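Local atomic coordinates of type VI secretion system component (Escherichia coli O6, PDB entry 2P5Z), a protein that is a component of the type VI secretion system, structurally similar to the phage T4 tail proteins gp27 and gp5 and probably part of its cell-puncturing device. Residues 153-158 against 202-207. Residues are numbered along the deposited sequence; the frame is centred on the assembly and turned at random.
Sequences NLKSEY and YDDQSG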
loop_
_atom_site.group_PDB
_atom_site.type_symbol
_atom_site.label_atom_id
_atom_site.label_comp_id
_atom_site.label_asym_id
_atom_site.label_seq_id
_atom_site.Cartn_x
_atom_site.Cartn_y
_atom_site.Cartn_z
ATOM N N ASN A 153 13.051 -22.420 23.171
ATOM C CA ASN A 153 14.248 -22.313 24.021
ATOM C C ASN A 153 14.401 -20.866 24.466
ATOM O O ASN A 153 15.354 -20.168 24.100
ATOM C CB ASN A 153 15.536 -22.780 23.316
ATOM C CG ASN A 153 15.350 -24.059 22.507
ATOM O OD1 ASN A 153 15.409 -25.169 23.045
ATOM N ND2 ASN A 153 15.139 -23.906 21.200
ATOM N N LEU A 154 13.447 -20.411 25.260
ATOM C CA LEU A 154 13.419 -19.023 25.658
ATOM C C LEU A 154 14.272 -18.826 26.900
ATOM O O LEU A 154 14.338 -19.703 27.762
ATOM C CB LEU A 154 11.975 -18.600 25.875
ATOM C CG LEU A 154 11.123 -18.887 24.637
ATOM C CD1 LEU A 154 9.693 -18.556 24.916
ATOM C CD2 LEU A 154 11.621 -18.107 23.410
ATOM N N LYS A 155 14.966 -17.696 26.970
ATOM C CA LYS A 155 15.794 -17.414 28.131
ATOM C C LYS A 155 15.025 -16.545 29.113
ATOM O O LYS A 155 15.081 -16.776 30.323
ATOM C CB LYS A 155 17.113 -16.743 27.731
ATOM C CG LYS A 155 18.180 -17.716 27.256
ATOM C CD LYS A 155 18.727 -18.572 28.386
ATOM C CE LYS A 155 19.272 -19.885 27.848
ATOM N NZ LYS A 155 18.163 -20.725 27.322
ATOM N N SER A 156 14.310 -15.555 28.586
ATOM C CA SER A 156 13.440 -14.716 29.399
ATOM C C SER A 156 12.161 -15.429 29.847
ATOM O O SER A 156 11.764 -16.448 29.273
ATOM C CB SER A 156 13.088 -13.435 28.652
ATOM O OG SER A 156 14.164 -12.524 28.708
ATOM N N GLU A 157 11.526 -14.889 30.885
ATOM C CA GLU A 157 10.259 -15.430 31.394
ATOM C C GLU A 157 9.107 -14.546 30.959
ATOM O O GLU A 157 9.205 -13.319 31.005
ATOM C CB GLU A 157 10.285 -15.561 32.917
ATOM C CG GLU A 157 11.097 -16.753 33.403
ATOM C CD GLU A 157 10.895 -17.043 34.881
ATOM O OE1 GLU A 157 11.531 -16.364 35.719
ATOM O OE2 GLU A 157 10.109 -17.965 35.201
ATOM N N TYR A 158 8.021 -15.170 30.527
ATOM C CA TYR A 158 6.919 -14.409 29.953
ATOM C C TYR A 158 5.699 -14.461 30.845
ATOM O O TYR A 158 5.230 -15.540 31.195
ATOM C CB TYR A 158 6.615 -14.862 28.514
ATOM C CG TYR A 158 7.806 -14.594 27.638
ATOM C CD1 TYR A 158 8.769 -15.575 27.412
ATOM C CD2 TYR A 158 8.011 -13.339 27.098
ATOM C CE1 TYR A 158 9.883 -15.306 26.662
ATOM C CE2 TYR A 158 9.114 -13.068 26.347
ATOM C CZ TYR A 158 10.046 -14.050 26.128
ATOM O OH TYR A 158 11.150 -13.762 25.372
ATOM N N TYR A 202 13.376 -18.591 19.850
ATOM C CA TYR A 202 14.415 -18.078 20.746
ATOM C C TYR A 202 14.151 -16.609 21.007
ATOM O O TYR A 202 13.461 -15.956 20.218
ATOM C CB TYR A 202 15.807 -18.160 20.109
ATOM C CG TYR A 202 16.247 -19.517 19.645
ATOM C CD1 TYR A 202 16.780 -20.441 20.540
ATOM C CD2 TYR A 202 16.125 -19.880 18.318
ATOM C CE1 TYR A 202 17.205 -21.676 20.116
ATOM C CE2 TYR A 202 16.526 -21.115 17.888
ATOM C CZ TYR A 202 17.068 -22.010 18.788
ATOM O OH TYR A 202 17.450 -23.256 18.354
ATOM N N ASP A 203 14.740 -16.091 22.085
ATOM C CA ASP A 203 14.651 -14.681 22.425
ATOM C C ASP A 203 15.992 -13.980 22.673
ATOM O O ASP A 203 16.024 -12.764 22.951
ATOM C CB ASP A 203 13.667 -14.432 23.583
ATOM C CG ASP A 203 13.988 -15.222 24.864
ATOM O OD1 ASP A 203 15.163 -15.529 25.154
ATOM O OD2 ASP A 203 13.024 -15.505 25.625
ATOM N N ASP A 204 17.089 -14.728 22.574
ATOM C CA ASP A 204 18.413 -14.118 22.736
ATOM C C ASP A 204 19.514 -14.744 21.878
ATOM O O ASP A 204 19.295 -15.742 21.178
ATOM C CB ASP A 204 18.840 -14.102 24.213
ATOM C CG ASP A 204 19.332 -15.455 24.703
ATOM O OD1 ASP A 204 18.881 -16.514 24.197
ATOM O OD2 ASP A 204 20.178 -15.462 25.616
ATOM N N GLN A 205 20.707 -14.167 22.002
ATOM C CA GLN A 205 21.913 -14.595 21.290
ATOM C C GLN A 205 22.373 -16.046 21.513
ATOM O O GLN A 205 23.144 -16.581 20.722
ATOM C CB GLN A 205 23.033 -13.611 21.597
ATOM C CG GLN A 205 22.668 -12.686 22.725
ATOM C CD GLN A 205 22.895 -11.241 22.373
ATOM O OE1 GLN A 205 22.128 -10.366 22.764
ATOM N NE2 GLN A 205 23.956 -10.978 21.626
ATOM N N SER A 206 21.873 -16.697 22.559
ATOM C CA SER A 206 22.182 -18.101 22.793
ATOM C C SER A 206 21.394 -19.029 21.859
ATOM O O SER A 206 21.532 -20.250 21.909
ATOM C CB SER A 206 21.930 -18.464 24.254
ATOM O OG SER A 206 20.549 -18.397 24.554
ATOM N N GLY A 207 20.569 -18.447 21.000
ATOM C CA GLY A 207 19.870 -19.229 19.998
ATOM C C GLY A 207 20.610 -19.332 18.690
ATOM O O GLY A 207 20.238 -20.120 17.816
HETATM O O HOH W 1 16.739 -17.797 23.407
#
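Asp-203 turns its carboxylate into the bend of residues 154-158, its CG set between the backbone N and the carbonyl carbon (chi1 56°), and accepts from successive backbone N-H groups of that loop. Lys-155 N donates almost straight to Asp-203 OD1 at 2.8 Å, while Ser-156 N gives a longer, more bent bond of 3.2 Å to Asp-203 OD2; both use the syn sides. Tyr-158 meets the carboxylate tip to tip, its OH donating to the anti side of Asp-203 OD2 at 2.6 Å. All three donors stand somewhat out of the carboxylate plane, and together they fix its rotation. They would favour the charged form of this buried acid.

A water takes the Asp-203 N-H and lies within hydrogen-bonding distance of Asn-153 O and Asp-204 OD1. Asp-204 OD1 also accepts a hydrogen bond from Ser-206 OG at 2.5 Å.

Lys-155 CG packs 3.4 Å from Asp-204 OD1. Asn-153 runs beside Tyr-202, amide and ring 23° apart, and Gly-207 CA lies over one ring face, toward its rim; the Tyr-202 hydroxyl bonds Glu-200.

Within the gp27-like region, the contact ties together the loops leaving strands 150-153 and 196-202, with Leu-154 and Tyr-158 resting on Pro-132 of helix 131-140.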